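Long-range contact in leucine aminopeptidase (Parabacteroides distasonis, PDB 3TC8), which binds zinc and, as a member of peptidase family M28, probably acts as an aminopeptidase, removing residues from the N-terminus of peptides: residues D152-P164 with S174-H187. Residues are numbered along the deposited sequence; the frame is centred on the assembly and turned at random.
Sequences DIIFFDAEDYGTP and SWCLGTQFWAKNPH
The ring of F156 turns its edge to the face of W182 in an offset edge-to-face pair, the planes 65° apart and F156 CZ 3.6 Å from W182 CE3. F156 is itself sandwiched: T179 OG1 lies 3.2 Å from F156 CG on one face, and CG2 of its strand neighbour I154 sits over the other. That hydroxyl is also hydrogen-bonded to D250. With CG1 anti to its own carbonyl carbon (chi1 -54°), I154 sends CD1 to the same indole face that F156 meets, 3.7 Å from W182 CZ2. W182 NE1 gives a nearly straight bond, in the plane of both rings, to H187 ND1, and water 1 links H187 NE2 to D152 OD1.

Past the strand end the backbones take over. L177 N and C176 N, at the start of the helix, donate to A158 O and E159 O, the latter bond almost straight at 171°. Further on, G162 CA stands 3.4 Å above the centre of the W175 six-membered ring; any side chain on G162 would run into the indole. D160 OD1 comes to that ring's edge, 3.2 Å from W175 CZ3, while D160 OD2 binds the zinc ion, together with D127 and H281. Cutting W175 back to alanine would take away the surface on which G162 CA rests and the edge beside D160 OD1, and would probably leave the zinc-binding loop freer to shift. S174 OG accepts from T163 N, closing this end. Helix 177-184 thus packs on strand 150-156 of the central mixed sheet, and the loop following the strand delivers a zinc ligand, as in the M28 metallopeptidase fold.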
ATOM      1  N   ASP A 152     -10.195   8.213  -3.901  1.00  8.45           N
ATOM      2  CA  ASP A 152     -10.030   7.970  -2.467  1.00  8.77           C
ATOM      3  C   ASP A 152      -8.658   7.346  -2.261  1.00  8.30           C
ATOM      4  O   ASP A 152      -8.342   6.357  -2.892  1.00 10.10           O
ATOM      5  CB  ASP A 152     -11.129   7.057  -1.942  1.00  9.10           C
ATOM      6  CG  ASP A 152     -12.488   7.631  -2.243  1.00 10.07           C
ATOM      7  OD1 ASP A 152     -12.786   8.707  -1.681  1.00 10.85           O
ATOM      8  OD2 ASP A 152     -13.212   7.031  -3.089  1.00 10.55           O
ATOM      9  N   ILE A 153      -7.880   7.976  -1.400  1.00  8.02           N
ATOM     10  CA  ILE A 153      -6.577   7.472  -0.966  1.00  8.30           C
ATOM     11  C   ILE A 153      -6.833   6.826   0.393  1.00  8.30           C
ATOM     12  O   ILE A 153      -7.282   7.546   1.304  1.00  9.24           O
ATOM     13  CB  ILE A 153      -5.561   8.598  -0.827  1.00  8.82           C
ATOM     14  CG1 ILE A 153      -5.407   9.473  -2.077  1.00 10.60           C
ATOM     15  CG2 ILE A 153      -4.265   8.082  -0.278  1.00  9.59           C
ATOM     16  CD1 ILE A 153      -4.772   8.780  -3.220  1.00 11.51           C
ATOM     17  N   ILE A 154      -6.507   5.575   0.552  1.00  7.06           N
ATOM     18  CA  ILE A 154      -6.662   4.914   1.858  1.00  7.63           C
ATOM     19  C   ILE A 154      -5.349   4.283   2.304  1.00  6.83           C
ATOM     20  O   ILE A 154      -4.752   3.506   1.598  1.00  7.42           O
ATOM     21  CB  ILE A 154      -7.802   3.881   1.943  1.00  8.01           C
ATOM     22  CG1 ILE A 154      -9.111   4.534   1.487  1.00  9.02           C
ATOM     23  CG2 ILE A 154      -7.863   3.335   3.376  1.00  9.57           C
ATOM     24  CD1 ILE A 154     -10.372   3.651   1.659  1.00 11.26           C
ATOM     25  N   PHE A 155      -4.954   4.697   3.527  1.00  7.31           N
ATOM     26  CA  PHE A 155      -3.866   4.059   4.232  1.00  7.34           C
ATOM     27  C   PHE A 155      -4.491   3.116   5.282  1.00  7.26           C
ATOM     28  O   PHE A 155      -5.062   3.566   6.263  1.00  7.95           O
ATOM     29  CB  PHE A 155      -2.946   5.081   4.871  1.00  7.82           C
ATOM     30  CG  PHE A 155      -2.433   6.153   3.917  1.00  8.04           C
ATOM     31  CD1 PHE A 155      -2.106   5.871   2.606  1.00  7.86           C
ATOM     32  CD2 PHE A 155      -2.279   7.440   4.390  1.00  8.65           C
ATOM     33  CE1 PHE A 155      -1.635   6.896   1.787  1.00  9.00           C
ATOM     34  CE2 PHE A 155      -1.770   8.464   3.559  1.00  8.80           C
ATOM     35  CZ  PHE A 155      -1.462   8.141   2.251  1.00  9.23           C
ATOM     36  N   PHE A 156      -4.368   1.824   5.009  1.00  7.43           N
ATOM     37  CA  PHE A 156      -4.921   0.787   5.889  1.00  7.51           C
ATOM     38  C   PHE A 156      -3.899   0.400   6.958  1.00  7.16           C
ATOM     39  O   PHE A 156      -2.725   0.258   6.703  1.00  7.40           O
ATOM     40  CB  PHE A 156      -5.320  -0.440   5.072  1.00  8.07           C
ATOM     41  CG  PHE A 156      -6.548  -0.235   4.241  1.00  7.95           C
ATOM     42  CD1 PHE A 156      -7.777  -0.093   4.819  1.00  8.08           C
ATOM     43  CD2 PHE A 156      -6.487  -0.250   2.847  1.00  8.24           C
ATOM     44  CE1 PHE A 156      -8.905   0.060   4.071  1.00  8.87           C
ATOM     45  CE2 PHE A 156      -7.654  -0.090   2.104  1.00  8.66           C
ATOM     46  CZ  PHE A 156      -8.857   0.026   2.711  1.00  8.83           C
ATOM     47  N   ASP A 157      -4.425   0.226   8.156  1.00  7.91           N
ATOM     48  CA  ASP A 157      -3.621  -0.140   9.307  1.00  8.11           C
ATOM     49  C   ASP A 157      -3.636  -1.616   9.568  1.00  8.00           C
ATOM     50  O   ASP A 157      -4.427  -2.387   9.003  1.00  8.77           O
ATOM     51  CB  ASP A 157      -4.158   0.599  10.559  1.00  8.59           C
ATOM     52  CG  ASP A 157      -3.176   0.757  11.686  1.00  8.43           C
ATOM     53  OD1 ASP A 157      -1.993   0.360  11.567  1.00  8.72           O
ATOM     54  OD2 ASP A 157      -3.591   1.397  12.680  1.00  9.74           O
ATOM     55  N   ALA A 158      -2.684  -2.038  10.376  1.00  8.86           N
ATOM     56  CA  ALA A 158      -2.666  -3.379  10.946  1.00  8.75           C
ATOM     57  C   ALA A 158      -2.700  -4.445   9.848  1.00  8.80           C
ATOM     58  O   ALA A 158      -3.306  -5.511  10.036  1.00  9.48           O
ATOM     59  CB  ALA A 158      -3.759  -3.547  11.959  1.00 10.48           C
ATOM     60  N   GLU A 159      -1.975  -4.226   8.760  1.00  9.22           N
ATOM     61  CA  GLU A 159      -1.865  -5.209   7.723  1.00  8.78           C
ATOM     62  C   GLU A 159      -0.846  -6.295   8.044  1.00  8.17           C
ATOM     63  O   GLU A 159      -1.001  -7.416   7.578  1.00  9.02           O
ATOM     64  CB  GLU A 159      -1.506  -4.530   6.393  1.00  9.80           C
ATOM     65  CG  GLU A 159      -1.338  -5.482   5.202  1.00 11.89           C
ATOM     66  CD  GLU A 159      -0.023  -6.207   5.064  1.00 15.67           C
ATOM     67  OE1 GLU A 159       0.990  -5.663   5.569  1.00 15.83           O
ATOM     68  OE2 GLU A 159      -0.028  -7.331   4.441  1.00 22.78           O
ATOM     69  N   ASP A 160       0.204  -5.895   8.765  1.00  8.14           N
ATOM     70  CA  ASP A 160       1.434  -6.706   8.815  1.00  8.40           C
ATOM     71  C   ASP A 160       1.722  -7.220  10.244  1.00  8.44           C
ATOM     72  O   ASP A 160       2.887  -7.401  10.598  1.00  9.16           O
ATOM     73  CB  ASP A 160       2.620  -5.928   8.257  1.00  9.27           C
ATOM     74  CG  ASP A 160       3.529  -6.770   7.416  1.00 10.67           C
ATOM     75  OD1 ASP A 160       3.217  -7.928   7.111  1.00 15.17           O
ATOM     76  OD2 ASP A 160       4.559  -6.283   7.013  1.00 12.98           O
ATOM     77  N   TYR A 161       0.661  -7.539  10.965  1.00  8.49           N
ATOM     78  CA  TYR A 161       0.707  -8.062  12.340  1.00  9.20           C
ATOM     79  C   TYR A 161       0.204  -9.516  12.362  1.00  8.89           C
ATOM     80  O   TYR A 161      -0.242 -10.007  13.393  1.00 10.35           O
ATOM     81  CB  TYR A 161      -0.110  -7.146  13.281  1.00  9.61           C
ATOM     82  CG  TYR A 161       0.411  -6.958  14.696  1.00  9.95           C
ATOM     83  CD1 TYR A 161       0.445  -8.002  15.641  1.00 10.82           C
ATOM     84  CD2 TYR A 161       0.801  -5.701  15.137  1.00 10.41           C
ATOM     85  CE1 TYR A 161       0.861  -7.750  16.925  1.00 12.35           C
ATOM     86  CE2 TYR A 161       1.180  -5.449  16.443  1.00 11.29           C
ATOM     87  CZ  TYR A 161       1.202  -6.505  17.329  1.00 12.25           C
ATOM     88  OH  TYR A 161       1.582  -6.243  18.639  1.00 15.19           O
ATOM     89  N   GLY A 162       0.323 -10.225  11.254  1.00  8.76           N
ATOM     90  CA  GLY A 162      -0.105 -11.609  11.177  1.00  9.13           C
ATOM     91  C   GLY A 162       0.855 -12.549  11.863  1.00  9.35           C
ATOM     92  O   GLY A 162       1.975 -12.190  12.247  1.00  9.65           O
ATOM     93  N   THR A 163       0.402 -13.781  12.037  1.00  9.23           N
ATOM     94  CA  THR A 163       1.140 -14.813  12.763  1.00  9.46           C
ATOM     95  C   THR A 163       2.575 -14.886  12.264  1.00  9.57           C
ATOM     96  O   THR A 163       2.803 -15.095  11.062  1.00 10.07           O
ATOM     97  CB  THR A 163       0.483 -16.185  12.560  1.00  9.52           C
ATOM     98  OG1 THR A 163      -0.894 -16.086  12.941  1.00 10.35           O
ATOM     99  CG2 THR A 163       1.203 -17.259  13.381  1.00 11.67           C
ATOM    100  N   PRO A 164       3.570 -14.816  13.170  1.00  9.38           N
ATOM    101  CA  PRO A 164       4.958 -14.915  12.716  1.00  9.34           C
ATOM    102  C   PRO A 164       5.432 -16.361  12.577  1.00  9.54           C
ATOM    103  O   PRO A 164       4.838 -17.305  13.122  1.00 10.02           O
ATOM    104  CB  PRO A 164       5.722 -14.182  13.808  1.00 10.39           C
ATOM    105  CG  PRO A 164       4.905 -14.385  15.012  1.00 11.16           C
ATOM    106  CD  PRO A 164       3.481 -14.389  14.570  1.00  9.54           C
ATOM    107  N   SER A 174      -5.351 -13.426   9.705  1.00  9.66           N
ATOM    108  CA  SER A 174      -4.614 -12.652  10.679  1.00  9.28           C
ATOM    109  C   SER A 174      -3.908 -11.432  10.083  1.00  8.78           C
ATOM    110  O   SER A 174      -3.453 -10.594  10.872  1.00  8.97           O
ATOM    111  CB  SER A 174      -3.624 -13.527  11.435  1.00 10.01           C
ATOM    112  OG  SER A 174      -2.446 -13.837  10.700  1.00 10.82           O
ATOM    113  N   TRP A 175      -3.829 -11.368   8.763  1.00  8.97           N
ATOM    114  CA  TRP A 175      -3.241 -10.247   8.052  1.00  8.88           C
ATOM    115  C   TRP A 175      -4.318  -9.271   7.632  1.00  8.38           C
ATOM    116  O   TRP A 175      -5.495  -9.603   7.609  1.00  9.37           O
ATOM    117  CB  TRP A 175      -2.466 -10.767   6.824  1.00  9.57           C
ATOM    118  CG  TRP A 175      -1.483 -11.831   7.135  1.00 10.09           C
ATOM    119  CD1 TRP A 175      -1.704 -13.173   7.210  1.00 12.15           C
ATOM    120  CD2 TRP A 175      -0.145 -11.638   7.579  1.00 10.07           C
ATOM    121  NE1 TRP A 175      -0.586 -13.846   7.612  1.00 12.38           N
ATOM    122  CE2 TRP A 175       0.407 -12.928   7.840  1.00 10.93           C
ATOM    123  CE3 TRP A 175       0.675 -10.516   7.752  1.00 10.96           C
ATOM    124  CZ2 TRP A 175       1.697 -13.097   8.261  1.00 12.52           C
ATOM    125  CZ3 TRP A 175       1.968 -10.698   8.175  1.00 12.40           C
ATOM    126  CH2 TRP A 175       2.469 -11.977   8.428  1.00 12.56           C
ATOM    127  N   CYS A 176      -3.931  -8.048   7.275  1.00  8.04           N
ATOM    128  CA  CYS A 176      -4.863  -7.105   6.632  1.00  8.23           C
ATOM    129  C   CYS A 176      -6.049  -6.822   7.533  1.00  8.41           C
ATOM    130  O   CYS A 176      -7.185  -6.728   7.075  1.00  8.64           O
ATOM    131  CB  CYS A 176      -5.338  -7.649   5.269  1.00  8.91           C
ATOM    132  SG  CYS A 176      -4.037  -8.160   4.161  1.00 10.22           S
ATOM    133  N   LEU A 177      -5.790  -6.600   8.826  1.00  8.35           N
ATOM    134  CA  LEU A 177      -6.890  -6.442   9.762  1.00  8.60           C
ATOM    135  C   LEU A 177      -7.646  -5.125   9.547  1.00  7.84           C
ATOM    136  O   LEU A 177      -8.869  -5.076   9.711  1.00  8.67           O
ATOM    137  CB  LEU A 177      -6.368  -6.520  11.203  1.00  9.31           C
ATOM    138  CG  LEU A 177      -5.750  -7.837  11.621  1.00  9.64           C
ATOM    139  CD1 LEU A 177      -5.120  -7.710  12.995  1.00 10.77           C
ATOM    140  CD2 LEU A 177      -6.773  -9.001  11.564  1.00 11.52           C
ATOM    141  N   GLY A 178      -6.915  -4.041   9.249  1.00  8.18           N
ATOM    142  CA  GLY A 178      -7.588  -2.764   9.013  1.00  8.73           C
ATOM    143  C   GLY A 178      -8.490  -2.787   7.797  1.00  7.81           C
ATOM    144  O   GLY A 178      -9.596  -2.233   7.838  1.00  8.49           O
ATOM    145  N   THR A 179      -8.043  -3.428   6.734  1.00  8.26           N
ATOM    146  CA  THR A 179      -8.837  -3.558   5.537  1.00  8.48           C
ATOM    147  C   THR A 179     -10.063  -4.409   5.796  1.00  8.44           C
ATOM    148  O   THR A 179     -11.161  -4.099   5.328  1.00  9.55           O
ATOM    149  CB  THR A 179      -8.042  -4.167   4.353  1.00  9.23           C
ATOM    150  OG1 THR A 179      -6.863  -3.381   4.186  1.00  9.73           O
ATOM    151  CG2 THR A 179      -8.854  -4.109   3.078  1.00 10.17           C
ATOM    152  N   GLN A 180      -9.901  -5.494   6.559  1.00  8.19           N
ATOM    153  CA  GLN A 180     -11.051  -6.305   6.897  1.00  9.20           C
ATOM    154  C   GLN A 180     -12.119  -5.479   7.602  1.00  9.29           C
ATOM    155  O   GLN A 180     -13.317  -5.645   7.365  1.00 11.18           O
ATOM    156  CB  GLN A 180     -10.645  -7.526   7.727  1.00  9.59           C
ATOM    157  CG  GLN A 180      -9.850  -8.590   6.912  1.00  9.81           C
ATOM    158  CD  GLN A 180      -9.488  -9.756   7.776  1.00 10.03           C
ATOM    159  OE1 GLN A 180     -10.393 -10.463   8.254  1.00 12.37           O
ATOM    160  NE2 GLN A 180      -8.226  -9.946   8.065  1.00 10.05           N
ATOM    161  N   PHE A 181     -11.712  -4.645   8.576  1.00  9.32           N
ATOM    162  CA  PHE A 181     -12.639  -3.831   9.310  1.00  9.22           C
ATOM    163  C   PHE A 181     -13.341  -2.848   8.376  1.00  9.09           C
ATOM    164  O   PHE A 181     -14.560  -2.728   8.401  1.00 10.53           O
ATOM    165  CB  PHE A 181     -11.935  -3.082  10.421  1.00 10.32           C
ATOM    166  CG  PHE A 181     -12.904  -2.223  11.212  1.00 11.29           C
ATOM    167  CD1 PHE A 181     -13.629  -2.783  12.230  1.00 12.74           C
ATOM    168  CD2 PHE A 181     -13.117  -0.897  10.878  1.00 12.45           C
ATOM    169  CE1 PHE A 181     -14.576  -2.037  12.905  1.00 14.39           C
ATOM    170  CE2 PHE A 181     -14.076  -0.135  11.590  1.00 13.67           C
ATOM    171  CZ  PHE A 181     -14.802  -0.727  12.567  1.00 14.25           C
ATOM    172  N   TRP A 182     -12.570  -2.132   7.556  1.00  9.09           N
ATOM    173  CA  TRP A 182     -13.114  -1.123   6.672  1.00  8.68           C
ATOM    174  C   TRP A 182     -14.082  -1.727   5.650  1.00  9.13           C
ATOM    175  O   TRP A 182     -15.111  -1.151   5.337  1.00 10.28           O
ATOM    176  CB  TRP A 182     -11.957  -0.421   5.959  1.00  9.72           C
ATOM    177  CG  TRP A 182     -12.417   0.550   4.901  1.00  8.71           C
ATOM    178  CD1 TRP A 182     -12.790   1.860   5.057  1.00  9.61           C
ATOM    179  CD2 TRP A 182     -12.592   0.236   3.509  1.00  8.40           C
ATOM    180  NE1 TRP A 182     -13.170   2.359   3.842  1.00 10.12           N
ATOM    181  CE2 TRP A 182     -13.065   1.393   2.869  1.00  9.70           C
ATOM    182  CE3 TRP A 182     -12.335  -0.884   2.740  1.00  9.47           C
ATOM    183  CZ2 TRP A 182     -13.290   1.436   1.493  1.00 10.43           C
ATOM    184  CZ3 TRP A 182     -12.583  -0.851   1.365  1.00 10.66           C
ATOM    185  CH2 TRP A 182     -13.052   0.297   0.765  1.00 10.71           C
ATOM    186  N   ALA A 183     -13.722  -2.888   5.122  1.00  9.63           N
ATOM    187  CA  ALA A 183     -14.525  -3.461   4.049  1.00 10.31           C
ATOM    188  C   ALA A 183     -15.932  -3.797   4.557  1.00 11.96           C
ATOM    189  O   ALA A 183     -16.896  -3.751   3.799  1.00 13.28           O
ATOM    190  CB  ALA A 183     -13.848  -4.655   3.431  1.00 11.60           C
ATOM    191  N   LYS A 184     -16.027  -4.164   5.833  1.00 12.41           N
ATOM    192  CA  LYS A 184     -17.290  -4.440   6.465  1.00 13.11           C
ATOM    193  C   LYS A 184     -17.968  -3.174   6.974  1.00 13.32           C
ATOM    194  O   LYS A 184     -19.172  -3.142   7.050  1.00 16.89           O
ATOM    195  CB  LYS A 184     -17.038  -5.411   7.643  1.00 14.90           C
ATOM    196  CG  LYS A 184     -18.233  -5.785   8.454  1.00 18.84           C
ATOM    197  CD  LYS A 184     -17.888  -6.774   9.586  1.00 22.20           C
ATOM    198  CE  LYS A 184     -19.064  -7.052  10.488  1.00 21.18           C
ATOM    199  NZ  LYS A 184     -20.265  -7.387   9.743  1.00 21.74           N
ATOM    200  N   ASN A 185     -17.201  -2.149   7.318  1.00 12.33           N
ATOM    201  CA  ASN A 185     -17.633  -0.899   7.925  1.00 12.49           C
ATOM    202  C   ASN A 185     -17.010   0.260   7.153  1.00 11.51           C
ATOM    203  O   ASN A 185     -16.130   0.924   7.663  1.00 13.67           O
ATOM    204  CB  ASN A 185     -17.123  -0.811   9.382  1.00 13.90           C
ATOM    205  CG  ASN A 185     -17.647  -1.919  10.245  1.00 14.24           C
ATOM    206  OD1 ASN A 185     -18.806  -1.903  10.668  1.00 18.88           O
ATOM    207  ND2 ASN A 185     -16.818  -2.913  10.518  1.00 15.34           N
ATOM    208  N   PRO A 186     -17.467   0.523   5.917  1.00 11.59           N
ATOM    209  CA  PRO A 186     -16.754   1.537   5.159  1.00 12.72           C
ATOM    210  C   PRO A 186     -16.982   2.917   5.698  1.00 11.64           C
ATOM    211  O   PRO A 186     -17.925   3.161   6.435  1.00 14.08           O
ATOM    212  CB  PRO A 186     -17.304   1.350   3.745  1.00 14.95           C
ATOM    213  CG  PRO A 186     -18.634   0.711   3.952  1.00 16.60           C
ATOM    214  CD  PRO A 186     -18.429  -0.223   5.111  1.00 14.37           C
ATOM    215  N   HIS A 187     -16.137   3.840   5.310  1.00 12.64           N
ATOM    216  CA  HIS A 187     -16.197   5.200   5.845  1.00 14.35           C
ATOM    217  C   HIS A 187     -17.391   6.006   5.383  1.00 14.71           C
ATOM    218  O   HIS A 187     -17.710   7.020   5.990  1.00 18.03           O
ATOM    219  CB  HIS A 187     -14.896   5.938   5.477  1.00 14.72           C
ATOM    220  CG  HIS A 187     -14.708   6.100   4.017  1.00 13.76           C
ATOM    221  ND1 HIS A 187     -14.368   5.050   3.188  1.00 12.74           N
ATOM    222  CD2 HIS A 187     -14.838   7.197   3.233  1.00 12.56           C
ATOM    223  CE1 HIS A 187     -14.318   5.511   1.955  1.00 11.92           C
ATOM    224  NE2 HIS A 187     -14.669   6.795   1.946  1.00 12.95           N
TER
HETATM  225  O   HOH W   1     -15.269   8.380  -0.372  1.00 13.58           O
HETATM  226  O   HOH W   2      -5.072  -3.933   6.730  1.00  8.87           O
HETATM  227  O   HOH W   3      -2.146  -8.008  10.794  1.00  9.94           O
HETATM  228  O   HOH W   4      -2.892 -10.654  13.650  1.00 10.85           O
HETATM  229  O   HOH W   5       1.066 -16.430   8.806  1.00 22.76           O